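Local structure of acyl-CoA dehydrogenase family protein (Porphyromonas gingivalis, 2OKU) at residues E46-F51 / Y112-R117; A39-R44 / Y101-Q106; T25-E30 / A84-D89. The protein is probably an FAD-dependent acyl-CoA dehydrogenase, of which the crystallised piece is the all-helical C-terminal domain. All coordinates share one frame; numbering follows the deposited sequence.

Interaction 1: E46-F51 / Y112-R117; sequences EALIAF and YVRAFR
R114 lays its side chain across F51, with CG over the ring and the guanidinium continuing past it. That CG lies over the middle of the F51 ring, 4.1 Å from the centroid and only 5° off the ring normal, which makes this a CH-pi contact. From CG to NE the arginine chain runs extended, carrying the guanidinium toward the helix that bears F51. NH1 ends 3.6 Å from F51 CD1, but the ring and guanidinium planes stand 48° apart, so they are not stacked flat on one another. Farther on, the CB of A47 meets the guanidinium at its edge, in plane, 3.9 Å from R114 NH2; a small methyl suits that spot. The charge is paired within its own helix, where NE makes a salt bridge to D110.

F51 CG stands anti to the backbone N (chi1 171°), beside the carbonyl carbon, on a CB that points toward the partner helix. The ring's CE2 comes 3.5 Å from V113 O, while CD2 rests on V113 CG1. Beneath the arginine, L48 supplies the buried apolar part of the contact. Its CD1 wedges between V113 CG1, at 3.7 Å, and R114 NE, also at 3.7 Å, and CD2 sits by the other branch of the valine. A branched leucine can thus serve two neighbours at once, and it also touches I109 one turn back. L48 and V113 are buried, and the exposed R114 lies across F51 beside them. This is side-chain packing between two helices of the helical bundle in the C-terminal domain of this acyl-CoA dehydrogenase family protein, joining helix 32-53 to the C-terminal end of helix 92-115.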
loop_
_atom_site.group_PDB
_atom_site.type_symbol
_atom_site.label_atom_id
_atom_site.label_comp_id
_atom_site.label_asym_id
_atom_site.label_seq_id
_atom_site.Cartn_x
_atom_site.Cartn_y
_atom_site.Cartn_z
ATOM N N GLU A 46 -3.952 15.906 7.327
ATOM C CA GLU A 46 -3.540 17.239 7.741
ATOM C C GLU A 46 -4.477 17.762 8.823
ATOM O O GLU A 46 -4.024 18.341 9.799
ATOM C CB GLU A 46 -3.542 18.196 6.538
ATOM C CG GLU A 46 -3.140 19.642 6.853
ATOM C CD GLU A 46 -3.152 20.515 5.625
ATOM O OE1 GLU A 46 -4.239 20.648 5.012
ATOM O OE2 GLU A 46 -2.079 21.030 5.266
ATOM N N ALA A 47 -5.779 17.584 8.615
ATOM C CA ALA A 47 -6.781 18.107 9.551
ATOM C C ALA A 47 -6.653 17.420 10.902
ATOM O O ALA A 47 -6.743 18.072 11.928
ATOM C CB ALA A 47 -8.193 17.946 9.002
ATOM N N LEU A 48 -6.428 16.111 10.907
ATOM C CA LEU A 48 -6.296 15.363 12.181
ATOM C C LEU A 48 -5.018 15.757 12.933
ATOM O O LEU A 48 -5.030 15.918 14.145
ATOM C CB LEU A 48 -6.325 13.849 11.955
ATOM C CG LEU A 48 -6.422 13.031 13.246
ATOM C CD1 LEU A 48 -7.794 13.268 13.926
ATOM C CD2 LEU A 48 -6.190 11.526 12.972
ATOM N N ILE A 49 -3.923 15.943 12.192
ATOM C CA ILE A 49 -2.688 16.439 12.799
ATOM C C ILE A 49 -2.938 17.787 13.470
ATOM O O ILE A 49 -2.531 17.962 14.621
ATOM C CB ILE A 49 -1.549 16.548 11.759
ATOM C CG1 ILE A 49 -1.152 15.130 11.336
ATOM C CG2 ILE A 49 -0.338 17.361 12.331
ATOM C CD1 ILE A 49 -0.313 15.024 10.023
ATOM N N ALA A 50 -3.614 18.709 12.762
ATOM C CA ALA A 50 -3.996 20.033 13.312
ATOM C C ALA A 50 -4.877 19.912 14.545
ATOM O O ALA A 50 -4.684 20.646 15.524
ATOM C CB ALA A 50 -4.696 20.896 12.254
ATOM N N PHE A 51 -5.850 19.011 14.493
ATOM C CA PHE A 51 -6.723 18.745 15.641
ATOM C C PHE A 51 -5.908 18.452 16.911
ATOM O O PHE A 51 -6.228 18.963 17.996
ATOM C CB PHE A 51 -7.716 17.615 15.335
ATOM C CG PHE A 51 -8.484 17.142 16.532
ATOM C CD1 PHE A 51 -9.656 17.781 16.912
ATOM C CD2 PHE A 51 -8.023 16.090 17.297
ATOM C CE1 PHE A 51 -10.374 17.357 18.046
ATOM C CE2 PHE A 51 -8.720 15.655 18.412
ATOM C CZ PHE A 51 -9.894 16.279 18.792
ATOM N N TYR A 112 -11.147 7.558 16.573
ATOM C CA TYR A 112 -10.473 7.350 17.844
ATOM C C TYR A 112 -9.824 8.605 18.387
ATOM O O TYR A 112 -10.058 8.980 19.527
ATOM C CB TYR A 112 -9.420 6.229 17.749
ATOM C CG TYR A 112 -8.651 6.105 19.071
ATOM C CD1 TYR A 112 -9.146 5.312 20.098
ATOM C CD2 TYR A 112 -7.482 6.795 19.275
ATOM C CE1 TYR A 112 -8.475 5.201 21.322
ATOM C CE2 TYR A 112 -6.781 6.688 20.491
ATOM C CZ TYR A 112 -7.302 5.882 21.506
ATOM O OH TYR A 112 -6.636 5.766 22.704
ATOM N N VAL A 113 -9.001 9.253 17.565
ATOM C CA VAL A 113 -8.267 10.449 17.984
ATOM C C VAL A 113 -9.196 11.603 18.352
ATOM O O VAL A 113 -8.976 12.303 19.362
ATOM C CB VAL A 113 -7.236 10.870 16.916
ATOM C CG1 VAL A 113 -6.604 12.241 17.247
ATOM C CG2 VAL A 113 -6.181 9.761 16.777
ATOM N N ARG A 114 -10.240 11.788 17.551
ATOM C CA ARG A 114 -11.210 12.851 17.802
ATOM C C ARG A 114 -12.115 12.598 19.022
ATOM O O ARG A 114 -12.593 13.549 19.638
ATOM C CB ARG A 114 -12.027 13.115 16.532
ATOM C CG ARG A 114 -11.177 13.829 15.459
ATOM C CD ARG A 114 -11.974 14.111 14.188
ATOM N NE ARG A 114 -11.101 14.672 13.156
ATOM C CZ ARG A 114 -10.794 15.961 13.060
ATOM N NH1 ARG A 114 -11.313 16.835 13.912
ATOM N NH2 ARG A 114 -9.999 16.386 12.090
ATOM N N ALA A 115 -12.341 11.338 19.360
ATOM C CA ALA A 115 -13.162 10.971 20.524
ATOM C C ALA A 115 -12.338 10.893 21.813
ATOM O O ALA A 115 -12.888 10.821 22.905
ATOM C CB ALA A 115 -13.873 9.679 20.280
ATOM N N PHE A 116 -11.018 10.907 21.689
ATOM C CA PHE A 116 -10.151 10.655 22.831
ATOM C C PHE A 116 -10.158 11.840 23.794
ATOM O O PHE A 116 -9.981 12.973 23.393
ATOM C CB PHE A 116 -8.722 10.346 22.360
ATOM C CG PHE A 116 -7.794 9.968 23.470
ATOM C CD1 PHE A 116 -7.840 8.699 24.022
ATOM C CD2 PHE A 116 -6.885 10.884 23.982
ATOM C CE1 PHE A 116 -6.982 8.337 25.084
ATOM C CE2 PHE A 116 -6.016 10.525 25.037
ATOM C CZ PHE A 116 -6.074 9.253 25.581
ATOM N N ARG A 117 -10.372 11.576 25.074
ATOM C CA ARG A 117 -10.331 12.643 26.080
ATOM C C ARG A 117 -8.915 12.726 26.659
ATOM O O ARG A 117 -8.427 11.742 27.215
ATOM C CB ARG A 117 -11.344 12.359 27.187
ATOM C CG ARG A 117 -12.774 12.018 26.706
ATOM C CD ARG A 117 -13.777 11.971 27.883
ATOM N NE ARG A 117 -13.541 13.091 28.806
ATOM C CZ ARG A 117 -12.946 13.011 30.003
ATOM N NH1 ARG A 117 -12.533 11.834 30.499
ATOM N NH2 ARG A 117 -12.777 14.119 30.724
#

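Interaction 2: A39-R44 / Y101-Q106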
loop_
_atom_site.group_PDB
_atom_site.type_symbol
_atom_site.label_atom_id
_atom_site.label_comp_id
_atom_site.label_asym_id
_atom_site.label_seq_id
_atom_site.Cartn_x
_atom_site.Cartn_y
_atom_site.Cartn_z
ATOM N N ALA A 39 -6.641 12.824 -2.534
ATOM C CA ALA A 39 -6.579 14.230 -2.112
ATOM C C ALA A 39 -7.388 14.430 -0.819
ATOM O O ALA A 39 -6.909 15.067 0.120
ATOM C CB ALA A 39 -7.080 15.153 -3.235
ATOM N N ARG A 40 -8.590 13.844 -0.761
ATOM C CA ARG A 40 -9.416 13.909 0.445
ATOM C C ARG A 40 -8.723 13.230 1.638
ATOM O O ARG A 40 -8.760 13.763 2.752
ATOM C CB ARG A 40 -10.819 13.316 0.219
ATOM C CG ARG A 40 -11.709 14.218 -0.655
ATOM C CD ARG A 40 -13.128 13.646 -0.914
ATOM N NE ARG A 40 -13.824 13.226 0.307
ATOM C CZ ARG A 40 -14.593 13.998 1.095
ATOM N NH1 ARG A 40 -14.798 15.300 0.842
ATOM N NH2 ARG A 40 -15.161 13.454 2.174
HETATM N N MSE A 41 -8.106 12.068 1.413
HETATM C CA MSE A 41 -7.333 11.388 2.494
HETATM C C MSE A 41 -6.162 12.250 2.998
HETATM O O MSE A 41 -5.834 12.241 4.196
HETATM C CB MSE A 41 -6.794 10.033 2.027
HETATM C CG MSE A 41 -7.874 9.022 1.758
HETATM SE SE MSE A 41 -7.149 7.399 0.983
HETATM C CE MSE A 41 -6.212 6.760 2.577
ATOM N N THR A 42 -5.530 12.985 2.085
ATOM C CA THR A 42 -4.431 13.893 2.435
ATOM C C THR A 42 -4.951 15.051 3.316
ATOM O O THR A 42 -4.396 15.324 4.383
ATOM C CB THR A 42 -3.718 14.417 1.174
ATOM O OG1 THR A 42 -3.351 13.313 0.342
ATOM C CG2 THR A 42 -2.479 15.245 1.516
ATOM N N ASP A 43 -6.024 15.699 2.888
ATOM C CA ASP A 43 -6.642 16.751 3.690
ATOM C C ASP A 43 -7.066 16.210 5.071
ATOM O O ASP A 43 -6.923 16.904 6.056
ATOM C CB ASP A 43 -7.876 17.344 3.011
ATOM C CG ASP A 43 -7.578 18.034 1.672
ATOM O OD1 ASP A 43 -6.412 18.337 1.358
ATOM O OD2 ASP A 43 -8.556 18.256 0.918
ATOM N N ARG A 44 -7.611 14.989 5.115
ATOM C CA ARG A 44 -8.039 14.353 6.383
ATOM C C ARG A 44 -6.859 14.145 7.335
ATOM O O ARG A 44 -6.954 14.437 8.536
ATOM C CB ARG A 44 -8.711 13.006 6.116
ATOM C CG ARG A 44 -9.644 12.514 7.189
ATOM C CD ARG A 44 -11.059 12.581 6.622
ATOM N NE ARG A 44 -12.129 12.377 7.589
ATOM C CZ ARG A 44 -12.602 11.208 7.981
ATOM N NH1 ARG A 44 -12.066 10.071 7.542
ATOM N NH2 ARG A 44 -13.618 11.190 8.849
ATOM N N TYR A 101 -9.047 -0.000 1.893
ATOM C CA TYR A 101 -8.328 -0.353 3.109
ATOM C C TYR A 101 -7.781 0.895 3.793
ATOM O O TYR A 101 -8.016 1.103 4.974
ATOM C CB TYR A 101 -7.202 -1.306 2.781
ATOM C CG TYR A 101 -6.355 -1.713 3.964
ATOM C CD1 TYR A 101 -6.784 -2.678 4.857
ATOM C CD2 TYR A 101 -5.137 -1.111 4.195
ATOM C CE1 TYR A 101 -5.987 -3.045 5.963
ATOM C CE2 TYR A 101 -4.360 -1.446 5.279
ATOM C CZ TYR A 101 -4.771 -2.420 6.153
ATOM O OH TYR A 101 -3.939 -2.743 7.227
ATOM N N GLY A 102 -7.084 1.733 3.026
ATOM C CA GLY A 102 -6.535 2.964 3.554
ATOM C C GLY A 102 -7.624 3.875 4.078
ATOM O O GLY A 102 -7.485 4.474 5.130
ATOM N N GLN A 103 -8.736 3.971 3.353
ATOM C CA GLN A 103 -9.856 4.803 3.813
ATOM C C GLN A 103 -10.451 4.276 5.127
ATOM O O GLN A 103 -10.705 5.041 6.035
ATOM C CB GLN A 103 -10.956 4.876 2.748
ATOM C CG GLN A 103 -10.592 5.718 1.550
ATOM C CD GLN A 103 -11.603 5.633 0.422
ATOM O OE1 GLN A 103 -12.253 4.601 0.216
ATOM N NE2 GLN A 103 -11.740 6.718 -0.317
ATOM N N ALA A 104 -10.671 2.969 5.203
ATOM C CA ALA A 104 -11.167 2.339 6.421
ATOM C C ALA A 104 -10.243 2.601 7.607
ATOM O O ALA A 104 -10.691 3.008 8.682
ATOM C CB ALA A 104 -11.373 0.843 6.218
ATOM N N GLU A 105 -8.947 2.413 7.399
ATOM C CA GLU A 105 -8.000 2.584 8.480
ATOM C C GLU A 105 -7.882 4.029 8.912
ATOM O O GLU A 105 -7.825 4.290 10.112
ATOM C CB GLU A 105 -6.634 1.965 8.131
ATOM C CG GLU A 105 -6.630 0.439 7.911
ATOM C CD GLU A 105 -7.198 -0.316 9.108
ATOM O OE1 GLU A 105 -6.688 -0.141 10.208
ATOM O OE2 GLU A 105 -8.191 -1.030 8.949
ATOM N N GLN A 106 -7.929 4.971 7.966
ATOM C CA GLN A 106 -7.935 6.384 8.296
ATOM C C GLN A 106 -9.175 6.755 9.135
ATOM O O GLN A 106 -9.100 7.553 10.053
ATOM C CB GLN A 106 -7.911 7.251 7.046
ATOM C CG GLN A 106 -6.533 7.508 6.462
ATOM C CD GLN A 106 -6.514 8.790 5.640
ATOM O OE1 GLN A 106 -7.524 9.166 5.026
ATOM N NE2 GLN A 106 -5.356 9.465 5.611
HETATM O O HOH W 1 -10.223 9.456 5.056
#
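M41, a selenomethionine, points at the helix across from it and threads its flexible chain between G102, Q103 and Q106. A bend at chi3 (70°) turns the methyl onto the backbone of G102, with M41 CE 3.5 Å from G102 C; glycine, with no side chain, lets the methyl settle directly against the main chain. The selenium lies 3.9 Å from Q103 CG, the two side chains crossing at about a right angle. Nearer the root of M41, CB is 3.2 Å from Q106 OE1, a close fit of methylene against amide oxygen.

The backbone of M41 also takes part. Its O accepts a hydrogen bond from Q106 NE2 at 3.2 Å, with an N-H...O angle of 160°. The oxygen lies nearly in the plane of the glutamine amide, whereas the donor stands well above the carbonyl plane of M41. NE2 donates to M71 O as well, so one buried glutamine ties together three helices of the bundle: 32-53, 58-87 and 92-115. In this up-down topology the first and third of them run nearly the same way, their local axes 22° apart and 11.2 Å from each other at closest approach.

T42 turns away, onto I15 and I18 of helix 13-22. One turn on from M41, R44 again faces the partner helix. A water accepts from its NH1 at 3.2 Å and donates to Q106 OE1 at 2.7 Å, giving the amide oxygen a polar partner. The other end of the guanidinium, NH2, makes a salt bridge to E107.

Interaction 3: T25-E30 / A84-D89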
loop_
_atom_site.group_PDB
_atom_site.type_symbol
_atom_site.label_atom_id
_atom_site.label_comp_id
_atom_site.label_asym_id
_atom_site.label_seq_id
_atom_site.Cartn_x
_atom_site.Cartn_y
_atom_site.Cartn_z
ATOM N N THR A 25 0.385 14.681 -11.100
ATOM C CA THR A 25 0.506 13.633 -12.075
ATOM C C THR A 25 -0.724 13.639 -12.947
ATOM O O THR A 25 -1.847 13.638 -12.439
ATOM C CB THR A 25 0.577 12.252 -11.423
ATOM O OG1 THR A 25 1.541 12.286 -10.377
ATOM C CG2 THR A 25 0.942 11.169 -12.438
ATOM N N GLU A 26 -0.501 13.645 -14.254
ATOM C CA GLU A 26 -1.592 13.590 -15.222
ATOM C C GLU A 26 -2.042 12.145 -15.284
ATOM O O GLU A 26 -1.226 11.269 -15.565
ATOM C CB GLU A 26 -1.087 14.075 -16.590
ATOM C CG GLU A 26 -2.070 13.883 -17.734
ATOM C CD GLU A 26 -1.596 14.460 -19.071
ATOM O OE1 GLU A 26 -0.503 14.063 -19.567
ATOM O OE2 GLU A 26 -2.345 15.293 -19.645
ATOM N N VAL A 27 -3.311 11.870 -14.975
ATOM C CA VAL A 27 -3.812 10.503 -15.023
ATOM C C VAL A 27 -4.989 10.415 -16.009
ATOM O O VAL A 27 -5.635 11.412 -16.323
ATOM C CB VAL A 27 -4.207 9.957 -13.611
ATOM C CG1 VAL A 27 -3.027 10.046 -12.678
ATOM C CG2 VAL A 27 -5.416 10.695 -13.039
ATOM N N LYS A 28 -5.252 9.221 -16.489
ATOM C CA LYS A 28 -6.398 8.993 -17.357
ATOM C C LYS A 28 -7.681 9.086 -16.525
ATOM O O LYS A 28 -7.620 8.947 -15.303
ATOM C CB LYS A 28 -6.282 7.632 -18.010
ATOM C CG LYS A 28 -5.216 7.610 -19.123
ATOM C CD LYS A 28 -5.162 6.274 -19.846
ATOM C CE LYS A 28 -6.503 5.957 -20.562
ATOM N NZ LYS A 28 -6.367 4.985 -21.708
ATOM N N PRO A 29 -8.838 9.331 -17.180
ATOM C CA PRO A 29 -10.112 9.443 -16.452
ATOM C C PRO A 29 -10.396 8.279 -15.502
ATOM O O PRO A 29 -10.985 8.485 -14.452
ATOM C CB PRO A 29 -11.154 9.467 -17.575
ATOM C CG PRO A 29 -10.430 10.072 -18.731
ATOM C CD PRO A 29 -9.021 9.555 -18.630
ATOM N N GLU A 30 -9.984 7.076 -15.872
ATOM C CA GLU A 30 -10.241 5.892 -15.058
ATOM C C GLU A 30 -9.588 5.936 -13.683
ATOM O O GLU A 30 -10.075 5.300 -12.752
ATOM C CB GLU A 30 -9.804 4.632 -15.798
ATOM C CG GLU A 30 -8.324 4.586 -16.151
ATOM C CD GLU A 30 -8.062 4.083 -17.561
ATOM O OE1 GLU A 30 -9.043 3.887 -18.306
ATOM O OE2 GLU A 30 -6.875 3.901 -17.923
ATOM N N ALA A 84 1.616 3.440 -9.477
ATOM C CA ALA A 84 1.795 2.119 -10.077
ATOM C C ALA A 84 0.691 1.793 -11.087
ATOM O O ALA A 84 0.975 1.275 -12.181
ATOM C CB ALA A 84 1.888 1.043 -9.008
ATOM N N ALA A 85 -0.561 2.089 -10.722
ATOM C CA ALA A 85 -1.709 1.858 -11.603
ATOM C C ALA A 85 -1.723 2.797 -12.803
ATOM O O ALA A 85 -2.232 2.436 -13.858
ATOM C CB ALA A 85 -3.037 1.978 -10.818
ATOM N N ASN A 86 -1.184 4.003 -12.649
ATOM C CA ASN A 86 -1.034 4.911 -13.787
ATOM C C ASN A 86 -0.030 4.361 -14.808
ATOM O O ASN A 86 -0.227 4.462 -16.023
ATOM C CB ASN A 86 -0.604 6.291 -13.274
ATOM C CG ASN A 86 -0.466 7.319 -14.377
ATOM O OD1 ASN A 86 -1.400 7.550 -15.138
ATOM N ND2 ASN A 86 0.708 7.959 -14.459
ATOM N N ASP A 87 1.047 3.766 -14.313
ATOM C CA ASP A 87 2.045 3.145 -15.176
ATOM C C ASP A 87 1.526 1.855 -15.824
ATOM O O ASP A 87 1.883 1.564 -16.964
ATOM C CB ASP A 87 3.325 2.859 -14.393
ATOM C CG ASP A 87 4.127 4.115 -14.103
ATOM O OD1 ASP A 87 3.838 5.193 -14.685
ATOM O OD2 ASP A 87 5.042 4.031 -13.261
ATOM N N ASP A 88 0.687 1.101 -15.121
ATOM C CA ASP A 88 0.061 -0.114 -15.676
ATOM C C ASP A 88 -1.353 -0.284 -15.153
ATOM O O ASP A 88 -1.545 -0.688 -14.004
ATOM C CB ASP A 88 0.886 -1.366 -15.350
ATOM C CG ASP A 88 0.378 -2.623 -16.081
ATOM O OD1 ASP A 88 -0.788 -2.653 -16.559
ATOM O OD2 ASP A 88 1.174 -3.590 -16.213
ATOM N N ASP A 89 -2.334 0.003 -16.002
ATOM C CA ASP A 89 -3.749 0.003 -15.606
ATOM C C ASP A 89 -4.222 -1.393 -15.180
ATOM O O ASP A 89 -5.264 -1.507 -14.549
ATOM C CB ASP A 89 -4.625 0.569 -16.750
ATOM C CG ASP A 89 -6.123 0.556 -16.427
ATOM O OD1 ASP A 89 -6.587 1.413 -15.631
ATOM O OD2 ASP A 89 -6.839 -0.312 -16.982
HETATM O O HOH W 2 1.418 10.438 -16.202
HETATM O O HOH W 3 -3.926 7.069 -15.644
HETATM O O HOH W 4 -9.215 0.734 -17.593
#
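N86 OD1 receives a short 2.6 Å hydrogen bond from a water that in turn accepts from K28 N at 2.7 Å. The other end of the same amide is used in the reverse sense: N86 ND2 donates at 3.1 Å to a second water, which donates a hydrogen bond to E26 O at 2.8 Å. Asparagine suits this place because one flat group offers both an acceptor and a donor, enough to read the N-H and C=O of an extended backbone through two waters. Its side chain leaves the last turn of the helix toward the loop, with CG anti to the backbone N (chi1 -178°). The direct touches are slighter: T25 CG2 comes to 3.8 Å from N86 ND2 as the two side chains slide past each other, and V27 CG1 rests beside the amide oxygen.

A second meeting point is less comfortable. The carboxylates of E30 and D89 reach toward each other tip to tip, with E30 OE2 3.4 Å from D89 OD1, two acceptors of like charge. The repulsion is probably eased by R92, whose NE makes a salt bridge to D89 OD1, and by K28 NZ, a long 4.0 Å from E30 OE2. A water also donates to D89 OD2 at 2.7 Å and, weakly, to E30 OE1.

This surface contact holds the connection between helices 13-22 and 32-53 beside the C-terminal end of helix 58-87. T25 and V27 also lean on L83 and M82 of that helix, V27 touches Q32 and K35 of helix 32-53, and D88 and D89 lead on to helix 92-115.

In the fold
Interactions 1 and 2 lie on the same pair of helices, 32-53 and 92-115, with centres about 14 Å apart. Interaction 3 is centred about 32 Å from interaction 1 and about 19 Å from interaction 2. Along the chain the segments 25-30, 39-44 and 46-51 are followed by their partners 84-89, 101-106 and 112-117 in the same order, so the contacts interleave. Helix 58-87 comes between the other two in sequence, and its C-terminal end carries residues 84-87 of interaction 3. Distant parts of the chain are thus joined along the length of the bundle, from the loop end (3) through the middle (2) to the far end (1). Interactions 2 and 3 also have residues touching the second subunit.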